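Local coordinates for aromatic amino acid beta-eliminating lyase/threonine aldolase (Exiguobacterium sibiricum, PDB 3LWS), which belongs to the beta-eliminating lyase family of pyridoxal phosphate-dependent proteins, with an aminotransferase-like fold, and carries its cofactor covalently bound, at residues Arg80-Glu85 and Ala217-Phe222; Gln75-Arg80 and Arg231-Asp236; Ala137-Glu142 and Glu159-Tyr164; Pro51-Phe56 and Gly213-Gly218. All blocks are in the same frame, centred on the assembly; numbering follows the deposited sequence.

Contact 1. Residues Arg80-Glu85 and Ala217-Phe222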
loop_
_atom_site.group_PDB
_atom_site.type_symbol
_atom_site.label_atom_id
_atom_site.label_comp_id
_atom_site.label_asym_id
_atom_site.label_seq_id
_atom_site.Cartn_x
_atom_site.Cartn_y
_atom_site.Cartn_z
ATOM N N ARG A 80 8.671 16.284 4.161
ATOM C CA ARG A 80 9.923 16.244 3.404
ATOM C C ARG A 80 9.925 17.222 2.229
ATOM O O ARG A 80 10.927 17.915 2.005
ATOM C CB ARG A 80 10.217 14.825 2.925
ATOM C CG ARG A 80 11.499 14.650 2.052
ATOM C CD ARG A 80 12.744 15.229 2.713
ATOM N NE ARG A 80 13.873 15.214 1.798
ATOM C CZ ARG A 80 14.732 14.205 1.680
ATOM N NH1 ARG A 80 14.598 13.099 2.395
ATOM N NH2 ARG A 80 15.721 14.290 0.802
ATOM N N ILE A 81 8.824 17.289 1.488
ATOM C CA ILE A 81 8.754 18.217 0.357
ATOM C C ILE A 81 8.921 19.642 0.863
ATOM O O ILE A 81 9.787 20.349 0.392
ATOM C CB ILE A 81 7.494 18.059 -0.463
ATOM C CG1 ILE A 81 7.497 16.668 -1.106
ATOM C CG2 ILE A 81 7.407 19.150 -1.594
ATOM C CD1 ILE A 81 6.101 16.131 -1.435
ATOM N N TRP A 82 8.147 20.035 1.858
ATOM C CA TRP A 82 8.283 21.367 2.431
ATOM C C TRP A 82 9.657 21.611 3.063
ATOM O O TRP A 82 10.203 22.676 2.895
ATOM C CB TRP A 82 7.190 21.701 3.445
ATOM C CG TRP A 82 5.764 21.667 2.901
ATOM C CD1 TRP A 82 4.706 21.012 3.473
ATOM C CD2 TRP A 82 5.239 22.310 1.713
ATOM N NE1 TRP A 82 3.572 21.205 2.731
ATOM C CE2 TRP A 82 3.861 22.015 1.660
ATOM C CE3 TRP A 82 5.787 23.137 0.713
ATOM C CZ2 TRP A 82 3.038 22.461 0.612
ATOM C CZ3 TRP A 82 4.965 23.591 -0.306
ATOM C CH2 TRP A 82 3.607 23.241 -0.353
ATOM N N SER A 83 10.218 20.630 3.750
ATOM C CA SER A 83 11.554 20.762 4.293
ATOM C C SER A 83 12.541 21.070 3.150
ATOM O O SER A 83 13.327 22.009 3.252
ATOM C CB SER A 83 11.977 19.487 5.014
ATOM O OG SER A 83 13.334 19.520 5.380
ATOM N N ASP A 84 12.456 20.297 2.065
ATOM C CA ASP A 84 13.303 20.526 0.869
ATOM C C ASP A 84 13.069 21.914 0.249
ATOM O O ASP A 84 14.004 22.593 -0.111
ATOM C CB ASP A 84 13.064 19.453 -0.205
ATOM C CG ASP A 84 13.749 18.122 0.088
ATOM O OD1 ASP A 84 14.514 17.953 1.068
ATOM O OD2 ASP A 84 13.519 17.192 -0.703
ATOM N N GLU A 85 11.819 22.332 0.125
ATOM C CA GLU A 85 11.527 23.618 -0.475
ATOM C C GLU A 85 12.085 24.794 0.345
ATOM O O GLU A 85 12.477 25.813 -0.219
ATOM C CB GLU A 85 10.031 23.773 -0.652
ATOM C CG GLU A 85 9.602 25.099 -1.192
ATOM C CD GLU A 85 8.201 25.058 -1.696
ATOM O OE1 GLU A 85 7.925 24.242 -2.597
ATOM O OE2 GLU A 85 7.381 25.823 -1.179
ATOM N N ALA A 217 -3.260 16.578 -0.678
ATOM C CA ALA A 217 -3.604 17.599 -1.667
ATOM C C ALA A 217 -2.854 18.901 -1.377
ATOM O O ALA A 217 -2.509 19.223 -0.234
ATOM C CB ALA A 217 -5.101 17.813 -1.708
ATOM N N GLY A 218 -2.630 19.653 -2.440
ATOM C CA GLY A 218 -1.872 20.910 -2.371
ATOM C C GLY A 218 -1.590 21.503 -3.747
ATOM O O GLY A 218 -2.269 21.171 -4.717
ATOM N N PRO A 219 -0.585 22.392 -3.844
ATOM C CA PRO A 219 -0.220 22.954 -5.157
ATOM C C PRO A 219 0.208 21.871 -6.162
ATOM O O PRO A 219 0.688 20.793 -5.767
ATOM C CB PRO A 219 0.978 23.869 -4.826
ATOM C CG PRO A 219 0.921 24.092 -3.355
ATOM C CD PRO A 219 0.319 22.858 -2.778
ATOM N N ALA A 220 0.079 22.200 -7.442
ATOM C CA ALA A 220 0.497 21.359 -8.545
ATOM C C ALA A 220 1.916 20.794 -8.432
ATOM O O ALA A 220 2.079 19.552 -8.512
ATOM C CB ALA A 220 0.304 22.120 -9.888
ATOM N N ALA A 221 2.927 21.663 -8.242
ATOM C CA ALA A 221 4.355 21.246 -8.168
ATOM C C ALA A 221 4.640 20.349 -6.958
ATOM O O ALA A 221 5.335 19.355 -7.070
ATOM C CB ALA A 221 5.291 22.464 -8.122
ATOM N N PHE A 222 4.096 20.727 -5.810
ATOM C CA PHE A 222 4.092 19.899 -4.589
ATOM C C PHE A 222 3.579 18.458 -4.863
ATOM O O PHE A 222 4.230 17.456 -4.526
ATOM C CB PHE A 222 3.244 20.604 -3.523
ATOM C CG PHE A 222 3.054 19.811 -2.262
ATOM C CD1 PHE A 222 4.000 19.869 -1.243
ATOM C CD2 PHE A 222 1.901 19.030 -2.087
ATOM C CE1 PHE A 222 3.839 19.150 -0.107
ATOM C CE2 PHE A 222 1.719 18.319 -0.957
ATOM C CZ PHE A 222 2.702 18.344 0.047
#
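F222 lies between W82 and I81, where helix 71-86 packs beside the turn that leads from strand 214-218 of the central sheet into helix 220-232, within the aminotransferase-like domain. P219 takes the N-cap position of that second helix. With CG anti to the backbone N (chi1 175°), the F222 side chain is directed toward helix 71-86. Its CB brushes W82 CH2 at 4.1 Å. CG stays just outside the rim of the six-membered ring of the indole, nearest W82 CZ2, and CD1 is carried over its face. CD1 is caught between both partners: W82 CZ2 lies 3.3 Å from F222 CD1, and I81 CG2 comes within 3.5 Å of that carbon. CE1 sits 3.4 Å from W82 CE2, and CZ ends near the indole nitrogen. The rings form an offset stack with planes 16° apart and centroids 4.4 Å apart. I81 CD1 covers the opposite face of F222, so the phenyl ring is clamped from both sides. The indole itself is tethered by NE1, which is hydrogen-bonded to S199 OG on the neighbouring sheet strand. At the rim of the indole, close to its plane, P219 CD rests 4.1 Å from W82 CH2.

Contact 2. Residues Gln75-Arg80 and Arg231-Asp236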
loop_
_atom_site.group_PDB
_atom_site.type_symbol
_atom_site.label_atom_id
_atom_site.label_comp_id
_atom_site.label_asym_id
_atom_site.label_seq_id
_atom_site.Cartn_x
_atom_site.Cartn_y
_atom_site.Cartn_z
ATOM N N GLN A 75 1.987 11.865 4.907
ATOM C CA GLN A 75 2.401 13.054 5.697
ATOM C C GLN A 75 3.917 13.200 5.842
ATOM O O GLN A 75 4.420 14.318 5.880
ATOM C CB GLN A 75 1.723 13.072 7.046
ATOM C CG GLN A 75 0.267 13.198 6.919
ATOM C CD GLN A 75 -0.387 13.655 8.136
ATOM O OE1 GLN A 75 -0.921 14.789 8.164
ATOM N NE2 GLN A 75 -0.390 12.804 9.187
ATOM N N GLN A 76 4.615 12.065 5.896
ATOM C CA GLN A 76 6.068 12.034 5.806
ATOM C C GLN A 76 6.520 12.667 4.516
ATOM O O GLN A 76 7.402 13.549 4.515
ATOM C CB GLN A 76 6.604 10.613 5.889
ATOM C CG GLN A 76 6.691 10.108 7.309
ATOM C CD GLN A 76 7.067 8.657 7.391
ATOM O OE1 GLN A 76 7.849 8.164 6.581
ATOM N NE2 GLN A 76 6.537 7.957 8.389
ATOM N N VAL A 77 5.887 12.260 3.421
ATOM C CA VAL A 77 6.218 12.869 2.135
ATOM C C VAL A 77 5.960 14.381 2.104
ATOM O O VAL A 77 6.782 15.146 1.586
ATOM C CB VAL A 77 5.479 12.206 0.990
ATOM C CG1 VAL A 77 5.638 13.091 -0.314
ATOM C CG2 VAL A 77 5.997 10.812 0.801
ATOM N N ALA A 78 4.831 14.806 2.658
ATOM C CA ALA A 78 4.464 16.242 2.669
ATOM C C ALA A 78 5.549 17.053 3.373
ATOM O O ALA A 78 6.062 18.045 2.819
ATOM C CB ALA A 78 3.124 16.473 3.361
ATOM N N LEU A 79 5.889 16.610 4.583
ATOM C CA LEU A 79 6.867 17.318 5.433
ATOM C C LEU A 79 8.243 17.404 4.758
ATOM O O LEU A 79 8.879 18.478 4.737
ATOM C CB LEU A 79 6.977 16.676 6.824
ATOM C CG LEU A 79 5.777 16.815 7.782
ATOM C CD1 LEU A 79 6.119 16.355 9.160
ATOM C CD2 LEU A 79 5.324 18.202 7.872
ATOM N N ARG A 80 8.671 16.284 4.161
ATOM C CA ARG A 80 9.923 16.244 3.404
ATOM C C ARG A 80 9.925 17.222 2.229
ATOM O O ARG A 80 10.927 17.915 2.005
ATOM C CB ARG A 80 10.217 14.825 2.925
ATOM C CG ARG A 80 11.499 14.650 2.052
ATOM C CD ARG A 80 12.744 15.229 2.713
ATOM N NE ARG A 80 13.873 15.214 1.798
ATOM C CZ ARG A 80 14.732 14.205 1.680
ATOM N NH1 ARG A 80 14.598 13.099 2.395
ATOM N NH2 ARG A 80 15.721 14.290 0.802
ATOM N N ARG A 231 6.444 6.778 -5.501
ATOM C CA ARG A 231 7.177 5.670 -6.115
ATOM C C ARG A 231 8.415 5.228 -5.293
ATOM O O ARG A 231 8.703 4.048 -5.211
ATOM C CB ARG A 231 7.623 6.057 -7.522
ATOM C CG ARG A 231 8.382 4.961 -8.242
ATOM C CD ARG A 231 7.677 4.456 -9.469
ATOM N NE ARG A 231 8.184 3.121 -9.708
ATOM C CZ ARG A 231 7.510 1.985 -9.552
ATOM N NH1 ARG A 231 6.209 1.955 -9.253
ATOM N NH2 ARG A 231 8.155 0.850 -9.761
ATOM N N ARG A 232 9.176 6.185 -4.758
ATOM C CA ARG A 232 10.388 5.866 -3.978
ATOM C C ARG A 232 10.021 5.052 -2.768
ATOM O O ARG A 232 10.730 4.146 -2.407
ATOM C CB ARG A 232 11.135 7.108 -3.533
ATOM C CG ARG A 232 11.869 7.840 -4.656
ATOM C CD ARG A 232 12.501 9.122 -4.154
ATOM N NE ARG A 232 13.127 9.879 -5.246
ATOM C CZ ARG A 232 13.391 11.190 -5.222
ATOM N NH1 ARG A 232 13.116 11.919 -4.163
ATOM N NH2 ARG A 232 13.923 11.777 -6.277
ATOM N N TYR A 233 8.908 5.401 -2.138
ATOM C CA TYR A 233 8.385 4.646 -0.982
ATOM C C TYR A 233 7.806 3.270 -1.299
ATOM O O TYR A 233 7.520 2.514 -0.402
ATOM C CB TYR A 233 7.282 5.469 -0.306
ATOM C CG TYR A 233 7.707 6.353 0.854
ATOM C CD1 TYR A 233 8.223 7.627 0.646
ATOM C CD2 TYR A 233 7.514 5.939 2.179
ATOM C CE1 TYR A 233 8.575 8.459 1.728
ATOM C CE2 TYR A 233 7.865 6.770 3.253
ATOM C CZ TYR A 233 8.385 8.024 3.001
ATOM O OH TYR A 233 8.751 8.854 4.047
ATOM N N GLY A 234 7.574 2.939 -2.563
ATOM C CA GLY A 234 6.932 1.671 -2.857
ATOM C C GLY A 234 5.447 1.698 -2.645
ATOM O O GLY A 234 4.848 0.647 -2.390
ATOM N N GLY A 235 4.864 2.891 -2.716
ATOM C CA GLY A 235 3.409 3.118 -2.622
ATOM C C GLY A 235 2.696 3.332 -3.948
ATOM O O GLY A 235 1.475 3.539 -3.996
ATOM N N ASP A 236 3.463 3.303 -5.035
ATOM C CA ASP A 236 2.932 3.541 -6.378
ATOM C C ASP A 236 2.643 2.152 -6.937
ATOM O O ASP A 236 3.346 1.621 -7.833
ATOM C CB ASP A 236 3.958 4.338 -7.221
ATOM C CG ASP A 236 3.431 4.776 -8.561
ATOM O OD1 ASP A 236 2.242 4.941 -8.752
ATOM O OD2 ASP A 236 4.263 4.994 -9.448
#
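Q76 has its CG anti to the carbonyl carbon (chi1 -81°) and an extended chain beyond, which carries its amide out to the end of the Y233 ring; Y233 for its part has a chi1 of -94°, away from the usual staggered values, and sends its ring across to helix 71-86. The two side chains meet at about a right angle. Y233 OH donates to Q76 OE1 over 2.8 Å, approaching in the carbonyl plane on a lone pair, with a C=O...O angle of 135°. The same hydroxyl also packs against the base of its partner, Y233 OH lying 3.3 Å from Q76 CB. Lower on the ring, V77 CG2 touches Y233 CE1 at 3.6 Å from an oblique direction, the two side chains sliding past each other in opposite senses. G234 closes helix 220-232 in a Schellman motif: its phi is positive, and G234 N reaches back to R231 O at 3.1 Å. The phenol oxygen is held by a second bond, to H111 NE2, and H111 ND1 in turn meets R80 NH1, so a row of hydrogen bonds runs from Q76 through Y233 and H111 to R80. Both ends of the Q76 amide are used: OE1 takes the phenol, and NE2 bonds to E103 OE1 and to the carbonyl O of R232 of the second subunit. G234 O likewise accepts a bond from S70 OG of that neighbouring subunit, which sets Y233 and Q76 beside the dimer interface.

Contact 3. Residues Ala137-Glu142 and Glu159-Tyr164; sequences ACLLLE and ETISRY
I161 reaches down from helix 155-167 onto the two leucines of strand 138-142 that point toward the helix, L139 and L141. The contact across the two segments is made by apolar packing, and the branch that does the work is I161 CG2. Anti to the backbone N because CG1 takes the place beside it (chi1 -69°), this methyl is 4.0 Å from L139 CD2, and L141 CD1 lies 4.1 Å from I161 CG2. The two leucines receive it differently: L139 crosses I161 at about a right angle, whereas L141 and I161 come tip to tip. I130 of helix 127-131 packs against both L139 and I161, and F197 touches L141.

Hydrogen bonds serve each element separately. L139 is tied by its backbone to R171 and H173 of the parallel strand 171-176, and R163 N bonds to E159 O at 3.0 Å within the helix. S162 OG is hydrogen-bonded to L196 O. Together strand 138-142, helix 155-167 and strand 171-176 make up a beta-alpha-beta unit, and the other face of the strand, with C138 and L140, looks to helix 71-86. Since methyl groups alone meet here, with neither polar bond nor charge to set a direction, at this point the helix is probably held to the strand by shape and the burial of hydrocarbon alone.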
loop_
_atom_site.group_PDB
_atom_site.type_symbol
_atom_site.label_atom_id
_atom_site.label_comp_id
_atom_site.label_asym_id
_atom_site.label_seq_id
_atom_site.Cartn_x
_atom_site.Cartn_y
_atom_site.Cartn_z
ATOM N N ALA A 137 10.591 24.662 8.687
ATOM C CA ALA A 137 9.978 24.357 7.374
ATOM C C ALA A 137 8.452 24.294 7.420
ATOM O O ALA A 137 7.769 24.871 6.569
ATOM C CB ALA A 137 10.512 23.025 6.828
ATOM N N CYS A 138 7.916 23.565 8.407
ATOM C CA CYS A 138 6.488 23.237 8.423
ATOM C C CYS A 138 5.899 23.127 9.824
ATOM O O CYS A 138 6.529 22.513 10.681
ATOM C CB CYS A 138 6.284 21.913 7.740
ATOM S SG CYS A 138 4.544 21.519 7.480
ATOM N N LEU A 139 4.747 23.767 10.056
ATOM C CA LEU A 139 3.896 23.487 11.224
ATOM C C LEU A 139 2.775 22.540 10.729
ATOM O O LEU A 139 2.141 22.822 9.705
ATOM C CB LEU A 139 3.297 24.753 11.791
ATOM C CG LEU A 139 2.241 24.674 12.905
ATOM C CD1 LEU A 139 2.803 23.997 14.151
ATOM C CD2 LEU A 139 1.738 26.044 13.234
ATOM N N LEU A 140 2.587 21.411 11.420
ATOM C CA LEU A 140 1.509 20.451 11.187
ATOM C C LEU A 140 0.460 20.649 12.294
ATOM O O LEU A 140 0.790 20.638 13.478
ATOM C CB LEU A 140 2.040 18.980 11.182
ATOM C CG LEU A 140 1.025 17.823 11.037
ATOM C CD1 LEU A 140 1.608 16.589 10.348
ATOM C CD2 LEU A 140 0.361 17.372 12.400
ATOM N N LEU A 141 -0.786 20.892 11.894
ATOM C CA LEU A 141 -1.912 20.865 12.799
ATOM C C LEU A 141 -2.752 19.643 12.465
ATOM O O LEU A 141 -2.843 19.265 11.308
ATOM C CB LEU A 141 -2.767 22.098 12.640
ATOM C CG LEU A 141 -2.110 23.424 12.999
ATOM C CD1 LEU A 141 -3.031 24.563 12.607
ATOM C CD2 LEU A 141 -1.766 23.435 14.492
ATOM N N GLU A 142 -3.357 19.054 13.496
ATOM C CA GLU A 142 -4.295 17.923 13.398
ATOM C C GLU A 142 -5.675 18.338 13.937
ATOM O O GLU A 142 -5.817 18.670 15.116
ATOM C CB GLU A 142 -3.747 16.762 14.234
ATOM C CG GLU A 142 -4.506 15.468 14.174
ATOM C CD GLU A 142 -4.109 14.491 15.297
ATOM O OE1 GLU A 142 -2.888 14.307 15.541
ATOM O OE2 GLU A 142 -5.035 13.868 15.894
ATOM N N GLU A 159 -7.547 30.893 11.358
ATOM C CA GLU A 159 -7.312 31.949 10.384
ATOM C C GLU A 159 -6.073 32.764 10.751
ATOM O O GLU A 159 -5.254 33.091 9.894
ATOM C CB GLU A 159 -8.518 32.875 10.278
ATOM C CG GLU A 159 -9.706 32.285 9.572
ATOM C CD GLU A 159 -10.820 33.316 9.450
ATOM O OE1 GLU A 159 -11.321 33.800 10.479
ATOM O OE2 GLU A 159 -11.186 33.639 8.319
ATOM N N THR A 160 -5.951 33.060 12.034
ATOM C CA THR A 160 -4.813 33.771 12.574
ATOM C C THR A 160 -3.509 33.004 12.415
ATOM O O THR A 160 -2.486 33.596 12.072
ATOM C CB THR A 160 -5.063 34.106 14.061
ATOM O OG1 THR A 160 -6.137 35.045 14.135
ATOM C CG2 THR A 160 -3.823 34.681 14.745
ATOM N N ILE A 161 -3.549 31.699 12.696
ATOM C CA ILE A 161 -2.369 30.816 12.543
ATOM C C ILE A 161 -1.943 30.723 11.069
ATOM O O ILE A 161 -0.766 30.743 10.783
ATOM C CB ILE A 161 -2.615 29.368 13.092
ATOM C CG1 ILE A 161 -2.738 29.405 14.618
ATOM C CG2 ILE A 161 -1.468 28.394 12.682
ATOM C CD1 ILE A 161 -3.154 28.108 15.197
ATOM N N SER A 162 -2.925 30.616 10.167
ATOM C CA SER A 162 -2.689 30.572 8.721
ATOM C C SER A 162 -2.010 31.842 8.190
ATOM O O SER A 162 -1.064 31.765 7.392
ATOM C CB SER A 162 -4.017 30.401 7.990
ATOM O OG SER A 162 -3.838 30.316 6.610
ATOM N N ARG A 163 -2.486 33.001 8.629
ATOM C CA ARG A 163 -1.856 34.285 8.252
ATOM C C ARG A 163 -0.460 34.434 8.857
ATOM O O ARG A 163 0.459 34.891 8.207
ATOM C CB ARG A 163 -2.732 35.453 8.683
ATOM C CG ARG A 163 -2.202 36.863 8.265
ATOM C CD ARG A 163 -3.186 37.991 8.640
ATOM N NE ARG A 163 -4.509 37.742 8.050
ATOM C CZ ARG A 163 -5.524 37.089 8.630
ATOM N NH1 ARG A 163 -5.430 36.606 9.869
ATOM N NH2 ARG A 163 -6.659 36.917 7.956
ATOM N N TYR A 164 -0.308 34.037 10.111
ATOM C CA TYR A 164 0.965 34.165 10.777
ATOM C C TYR A 164 2.017 33.383 10.008
ATOM O O TYR A 164 3.001 33.940 9.552
ATOM C CB TYR A 164 0.872 33.701 12.250
ATOM C CG TYR A 164 2.189 33.798 12.968
ATOM C CD1 TYR A 164 2.644 35.017 13.478
ATOM C CD2 TYR A 164 2.998 32.695 13.099
ATOM C CE1 TYR A 164 3.838 35.109 14.117
ATOM C CE2 TYR A 164 4.203 32.781 13.715
ATOM C CZ TYR A 164 4.623 33.993 14.230
ATOM O OH TYR A 164 5.837 34.070 14.842
#

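Contact 4. Residues Pro51-Phe56 and Gly213-Gly218; sequences PFEQKF and GAILAG
Helix 51-56 runs over strand 214-218 with their axes 9.6 Å apart at closest approach and their N-to-C directions at 57°, F56 and I215 being nearest along the backbones. I215 is the residue of the strand that meets the helix, and three side chains gather round it. F52 has CG anti to the backbone N (chi1 -175°), which swings the ring over the strand: I215 CG1 lies at its edge, near the ring plane, 3.6 Å from F52 CE1, and I215 CD1 is 3.7 Å from that same F52 CE1. F56 joins with its base, F56 CB standing 4.3 Å from I215 CG1, while its ring leads off and places CD2 3.6 Å above one face of the F52 ring. The aliphatic part of E53 passes I215 as well, E53 CG being 4.4 Å from I215 CD1. Its carboxylate continues to a salt bridge with R227 and a hydrogen bond to F67 N, which would be expected to offset the cost of burying its charge. F204 meets both phenylalanines edge to face. The strand itself runs antiparallel to its neighbours 64-68 and 199-203. A helix covering a mixed seven-stranded sheet, in which this one strand opposes the rest, is the hallmark of the large domain of fold type I pyridoxal phosphate proteins.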
loop_
_atom_site.group_PDB
_atom_site.type_symbol
_atom_site.label_atom_id
_atom_site.label_comp_id
_atom_site.label_asym_id
_atom_site.label_seq_id
_atom_site.Cartn_x
_atom_site.Cartn_y
_atom_site.Cartn_z
ATOM N N PRO A 51 -9.618 10.564 -12.090
ATOM C CA PRO A 51 -10.860 11.225 -11.699
ATOM C C PRO A 51 -11.038 11.376 -10.165
ATOM O O PRO A 51 -11.549 12.409 -9.696
ATOM C CB PRO A 51 -11.941 10.295 -12.273
ATOM C CG PRO A 51 -11.327 9.626 -13.378
ATOM C CD PRO A 51 -9.878 9.459 -13.032
ATOM N N PHE A 52 -10.602 10.378 -9.392
ATOM C CA PHE A 52 -10.716 10.456 -7.935
ATOM C C PHE A 52 -9.858 11.588 -7.397
ATOM O O PHE A 52 -10.294 12.346 -6.528
ATOM C CB PHE A 52 -10.348 9.123 -7.268
ATOM C CG PHE A 52 -10.556 9.101 -5.788
ATOM C CD1 PHE A 52 -9.541 9.511 -4.918
ATOM C CD2 PHE A 52 -11.738 8.649 -5.250
ATOM C CE1 PHE A 52 -9.723 9.491 -3.557
ATOM C CE2 PHE A 52 -11.916 8.607 -3.875
ATOM C CZ PHE A 52 -10.906 9.031 -3.022
ATOM N N GLU A 53 -8.639 11.688 -7.924
ATOM C CA GLU A 53 -7.714 12.694 -7.491
ATOM C C GLU A 53 -8.278 14.084 -7.835
ATOM O O GLU A 53 -8.276 14.965 -7.000
ATOM C CB GLU A 53 -6.333 12.424 -8.089
ATOM C CG GLU A 53 -5.560 11.277 -7.416
ATOM C CD GLU A 53 -4.126 11.047 -7.970
ATOM O OE1 GLU A 53 -3.745 11.611 -9.034
ATOM O OE2 GLU A 53 -3.374 10.310 -7.308
ATOM N N GLN A 54 -8.805 14.274 -9.043
ATOM C CA GLN A 54 -9.396 15.598 -9.434
ATOM C C GLN A 54 -10.591 15.969 -8.552
ATOM O O GLN A 54 -10.712 17.108 -8.082
ATOM C CB GLN A 54 -9.840 15.555 -10.900
ATOM C CG GLN A 54 -8.678 15.323 -11.871
ATOM C CD GLN A 54 -9.139 14.987 -13.305
ATOM O OE1 GLN A 54 -10.337 14.773 -13.567
ATOM N NE2 GLN A 54 -8.173 14.945 -14.239
ATOM N N LYS A 55 -11.466 14.989 -8.329
ATOM C CA LYS A 55 -12.600 15.116 -7.436
ATOM C C LYS A 55 -12.214 15.709 -6.091
ATOM O O LYS A 55 -12.789 16.716 -5.648
ATOM C CB LYS A 55 -13.267 13.738 -7.236
ATOM C CG LYS A 55 -14.433 13.737 -6.265
ATOM C CD LYS A 55 -15.173 12.430 -6.301
ATOM C CE LYS A 55 -16.398 12.489 -5.401
ATOM N NZ LYS A 55 -17.216 11.250 -5.415
ATOM N N PHE A 56 -11.225 15.092 -5.453
ATOM C CA PHE A 56 -10.788 15.539 -4.169
ATOM C C PHE A 56 -9.822 16.714 -4.221
ATOM O O PHE A 56 -9.757 17.449 -3.260
ATOM C CB PHE A 56 -10.300 14.366 -3.324
ATOM C CG PHE A 56 -11.432 13.566 -2.802
ATOM C CD1 PHE A 56 -12.100 13.969 -1.685
ATOM C CD2 PHE A 56 -11.937 12.506 -3.534
ATOM C CE1 PHE A 56 -13.200 13.271 -1.238
ATOM C CE2 PHE A 56 -13.041 11.815 -3.113
ATOM C CZ PHE A 56 -13.675 12.196 -1.970
ATOM N N GLY A 213 -6.490 3.948 2.874
ATOM C CA GLY A 213 -6.118 4.874 1.831
ATOM C C GLY A 213 -6.307 6.321 2.221
ATOM O O GLY A 213 -7.057 6.636 3.155
ATOM N N ALA A 214 -5.630 7.194 1.479
ATOM C CA ALA A 214 -5.502 8.621 1.840
ATOM C C ALA A 214 -5.407 9.510 0.621
ATOM O O ALA A 214 -5.058 9.059 -0.461
ATOM C CB ALA A 214 -4.265 8.813 2.710
ATOM N N ILE A 215 -5.746 10.783 0.793
ATOM C CA ILE A 215 -5.457 11.813 -0.193
ATOM C C ILE A 215 -4.546 12.892 0.422
ATOM O O ILE A 215 -4.797 13.358 1.483
ATOM C CB ILE A 215 -6.767 12.472 -0.764
ATOM C CG1 ILE A 215 -7.391 11.617 -1.868
ATOM C CG2 ILE A 215 -6.472 13.847 -1.279
ATOM C CD1 ILE A 215 -6.723 11.697 -3.245
ATOM N N LEU A 216 -3.460 13.220 -0.273
ATOM C CA LEU A 216 -2.590 14.347 0.032
ATOM C C LEU A 216 -2.839 15.383 -1.052
ATOM O O LEU A 216 -2.662 15.075 -2.224
ATOM C CB LEU A 216 -1.123 13.921 -0.055
ATOM C CG LEU A 216 -0.104 15.063 0.069
ATOM C CD1 LEU A 216 -0.270 15.761 1.453
ATOM C CD2 LEU A 216 1.342 14.494 -0.153
ATOM N N ALA A 217 -3.260 16.578 -0.678
ATOM C CA ALA A 217 -3.604 17.599 -1.667
ATOM C C ALA A 217 -2.854 18.901 -1.377
ATOM O O ALA A 217 -2.509 19.223 -0.234
ATOM C CB ALA A 217 -5.101 17.813 -1.708
ATOM N N GLY A 218 -2.630 19.653 -2.440
ATOM C CA GLY A 218 -1.872 20.910 -2.371
ATOM C C GLY A 218 -1.590 21.503 -3.747
ATOM O O GLY A 218 -2.269 21.171 -4.717
#

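Contacts 3 and 4 set helices directly on the seven-stranded sheet; contacts 1 and 2 join helix 71-86 to helix 220-232 beside it. Contacts 1 and 2 share R80, and F222 CZ lies 3.8 Å from A78 CA. Contact 4 shares A217 and G218 with contact 1, and its L216 CG is 3.9 Å from F222 CE2. From the same helix 71-86, L79 CD2 meets C138 SG at 3.4 Å, linking contact 2 to contact 3; contacts 3 and 4 do not touch, their nearest atoms about 9 Å apart. K206, which carries the pyridoxal phosphate, lies in the chain between strands 199-203 and 214-218, a few residues ahead of the strand in contact 4.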